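Local coordinates for protein soluble lytic murein transglycosylase (Pseudomonas aeruginosa, PDB 5OHU) that probably cleaves the glycan strands of bacterial peptidoglycan as a lytic transglycosylase, contributing to turnover of the cell wall, at residues N568-S573 and V597-I602. Residues are numbered along the deposited sequence; the frame is centred on the assembly and turned at random.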
loop_
_atom_site.group_PDB
_atom_site.type_symbol
_atom_site.label_atom_id
_atom_site.label_comp_id
_atom_site.label_asym_id
_atom_site.label_seq_id
_atom_site.Cartn_x
_atom_site.Cartn_y
_atom_site.Cartn_z
ATOM N N ASN A 568 -20.471 -16.961 -9.997
ATOM C CA ASN A 568 -19.337 -17.425 -9.208
ATOM C C ASN A 568 -18.739 -16.214 -8.487
ATOM O O ASN A 568 -18.220 -15.303 -9.134
ATOM C CB ASN A 568 -18.311 -18.111 -10.116
ATOM C CG ASN A 568 -17.079 -18.611 -9.360
ATOM O OD1 ASN A 568 -16.536 -17.925 -8.492
ATOM N ND2 ASN A 568 -16.592 -19.790 -9.741
ATOM N N ARG A 569 -18.788 -16.230 -7.153
ATOM C CA ARG A 569 -18.376 -15.082 -6.342
ATOM C C ARG A 569 -16.868 -14.883 -6.371
ATOM O O ARG A 569 -16.391 -13.749 -6.230
ATOM C CB ARG A 569 -18.846 -15.260 -4.888
ATOM C CG ARG A 569 -20.344 -15.046 -4.591
ATOM C CD ARG A 569 -20.631 -15.539 -3.156
ATOM N NE ARG A 569 -19.786 -16.698 -2.829
ATOM C CZ ARG A 569 -19.068 -16.820 -1.724
ATOM N NH1 ARG A 569 -19.033 -15.818 -0.848
ATOM N NH2 ARG A 569 -18.333 -17.916 -1.546
ATOM N N VAL A 570 -16.102 -15.965 -6.509
ATOM C CA VAL A 570 -14.648 -15.841 -6.610
ATOM C C VAL A 570 -14.265 -15.015 -7.834
ATOM O O VAL A 570 -13.487 -14.056 -7.747
ATOM C CB VAL A 570 -13.987 -17.226 -6.663
ATOM C CG1 VAL A 570 -12.470 -17.070 -6.697
ATOM C CG2 VAL A 570 -14.418 -18.080 -5.470
ATOM N N LEU A 571 -14.785 -15.396 -8.998
ATOM C CA LEU A 571 -14.468 -14.664 -10.214
ATOM C C LEU A 571 -15.067 -13.261 -10.186
ATOM O O LEU A 571 -14.405 -12.282 -10.553
ATOM C CB LEU A 571 -14.981 -15.441 -11.419
ATOM C CG LEU A 571 -14.413 -16.855 -11.524
ATOM C CD1 LEU A 571 -15.133 -17.631 -12.638
ATOM C CD2 LEU A 571 -12.914 -16.782 -11.796
ATOM N N ALA A 572 -16.329 -13.148 -9.761
ATOM C CA ALA A 572 -16.980 -11.842 -9.756
ATOM C C ALA A 572 -16.279 -10.875 -8.800
ATOM O O ALA A 572 -16.148 -9.685 -9.102
ATOM C CB ALA A 572 -18.455 -11.989 -9.391
ATOM N N SER A 573 -15.814 -11.370 -7.648
ATOM C CA SER A 573 -15.085 -10.507 -6.724
ATOM C C SER A 573 -13.803 -10.014 -7.368
ATOM O O SER A 573 -13.463 -8.823 -7.273
ATOM C CB SER A 573 -14.770 -11.241 -5.413
ATOM O OG SER A 573 -15.969 -11.577 -4.733
ATOM N N VAL A 597 -6.258 -22.999 -5.979
ATOM C CA VAL A 597 -5.126 -22.783 -6.873
ATOM C C VAL A 597 -5.322 -21.506 -7.690
ATOM O O VAL A 597 -4.399 -20.696 -7.847
ATOM C CB VAL A 597 -4.914 -24.006 -7.788
ATOM C CG1 VAL A 597 -3.837 -23.688 -8.865
ATOM C CG2 VAL A 597 -4.506 -25.232 -6.989
ATOM N N TRP A 598 -6.520 -21.320 -8.247
ATOM C CA TRP A 598 -6.762 -20.135 -9.070
ATOM C C TRP A 598 -6.535 -18.860 -8.275
ATOM O O TRP A 598 -5.872 -17.934 -8.753
ATOM C CB TRP A 598 -8.177 -20.137 -9.646
ATOM C CG TRP A 598 -8.347 -19.000 -10.637
ATOM C CD1 TRP A 598 -7.963 -18.998 -11.955
ATOM C CD2 TRP A 598 -8.905 -17.697 -10.383
ATOM N NE1 TRP A 598 -8.261 -17.779 -12.534
ATOM C CE2 TRP A 598 -8.848 -16.972 -11.593
ATOM C CE3 TRP A 598 -9.475 -17.088 -9.261
ATOM C CZ2 TRP A 598 -9.323 -15.672 -11.704
ATOM C CZ3 TRP A 598 -9.946 -15.788 -9.374
ATOM C CH2 TRP A 598 -9.860 -15.095 -10.587
ATOM N N ILE A 599 -7.068 -18.799 -7.050
ATOM C CA ILE A 599 -6.883 -17.612 -6.220
ATOM C C ILE A 599 -5.410 -17.403 -5.929
ATOM O O ILE A 599 -4.888 -16.288 -6.042
ATOM C CB ILE A 599 -7.690 -17.723 -4.914
ATOM C CG1 ILE A 599 -9.180 -17.511 -5.185
ATOM C CG2 ILE A 599 -7.244 -16.634 -3.951
ATOM C CD1 ILE A 599 -10.062 -18.267 -4.204
ATOM N N GLU A 600 -4.722 -18.480 -5.544
ATOM C CA GLU A 600 -3.323 -18.372 -5.160
ATOM C C GLU A 600 -2.458 -17.880 -6.312
ATOM O O GLU A 600 -1.426 -17.236 -6.082
ATOM C CB GLU A 600 -2.796 -19.723 -4.680
ATOM C CG GLU A 600 -1.499 -19.588 -3.920
ATOM C CD GLU A 600 -1.632 -18.619 -2.764
ATOM O OE1 GLU A 600 -2.557 -18.841 -1.922
ATOM O OE2 GLU A 600 -0.863 -17.617 -2.738
ATOM N N THR A 601 -2.853 -18.171 -7.557
ATOM C CA THR A 601 -2.029 -17.845 -8.713
ATOM C C THR A 601 -2.548 -16.630 -9.462
ATOM O O THR A 601 -2.158 -16.408 -10.610
ATOM C CB THR A 601 -1.903 -19.039 -9.666
ATOM O OG1 THR A 601 -3.197 -19.412 -10.162
ATOM C CG2 THR A 601 -1.268 -20.255 -8.952
ATOM N N ILE A 602 -3.407 -15.835 -8.834
ATOM C CA ILE A 602 -3.772 -14.533 -9.412
ATOM C C ILE A 602 -2.507 -13.678 -9.555
ATOM O O ILE A 602 -1.737 -13.536 -8.587
ATOM C CB ILE A 602 -4.815 -13.832 -8.519
ATOM C CG1 ILE A 602 -6.204 -14.446 -8.724
ATOM C CG2 ILE A 602 -4.884 -12.319 -8.805
ATOM C CD1 ILE A 602 -7.172 -13.978 -7.664
#
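L571 lies over one face of the W598 indole. Its CD2 sits 3.8 Å from the centre of the six-membered ring, 15° off the normal, a CH-pi contact. The nearest ring atom is CH2, 3.7 Å from CD2 of L571. I602 brings CG1 against the opposite face of the indole, near the rim. The indole is sandwiched between two aliphatic side chains. W598 NE1 is hydrogen-bonded to O of W586, holding the five-membered end of the indole. V570 makes the tightest approach, with CG1 3.6 Å from CG1 of I599. V570 CG1 is anti to its backbone N (chi1 -177°) and also meets CZ3 of W598 obliquely at 3.9 Å. The contact is loose outside these four side chains, and no hydrogen bond crosses it. N568 keeps clear of the other segment and caps its own helix, OD1 accepting from L571 N (3.1 Å). E600 is on the far side of its helix, salt-bridged to R315. Both are buried, not solvent-facing. V583 and F639 extend the apolar cluster around W598. The arrangement is helix-helix packing in the hydrophobic core of the lysozyme-like SLT domain, joining the start of helix 569-578 to the end of helix 595-600.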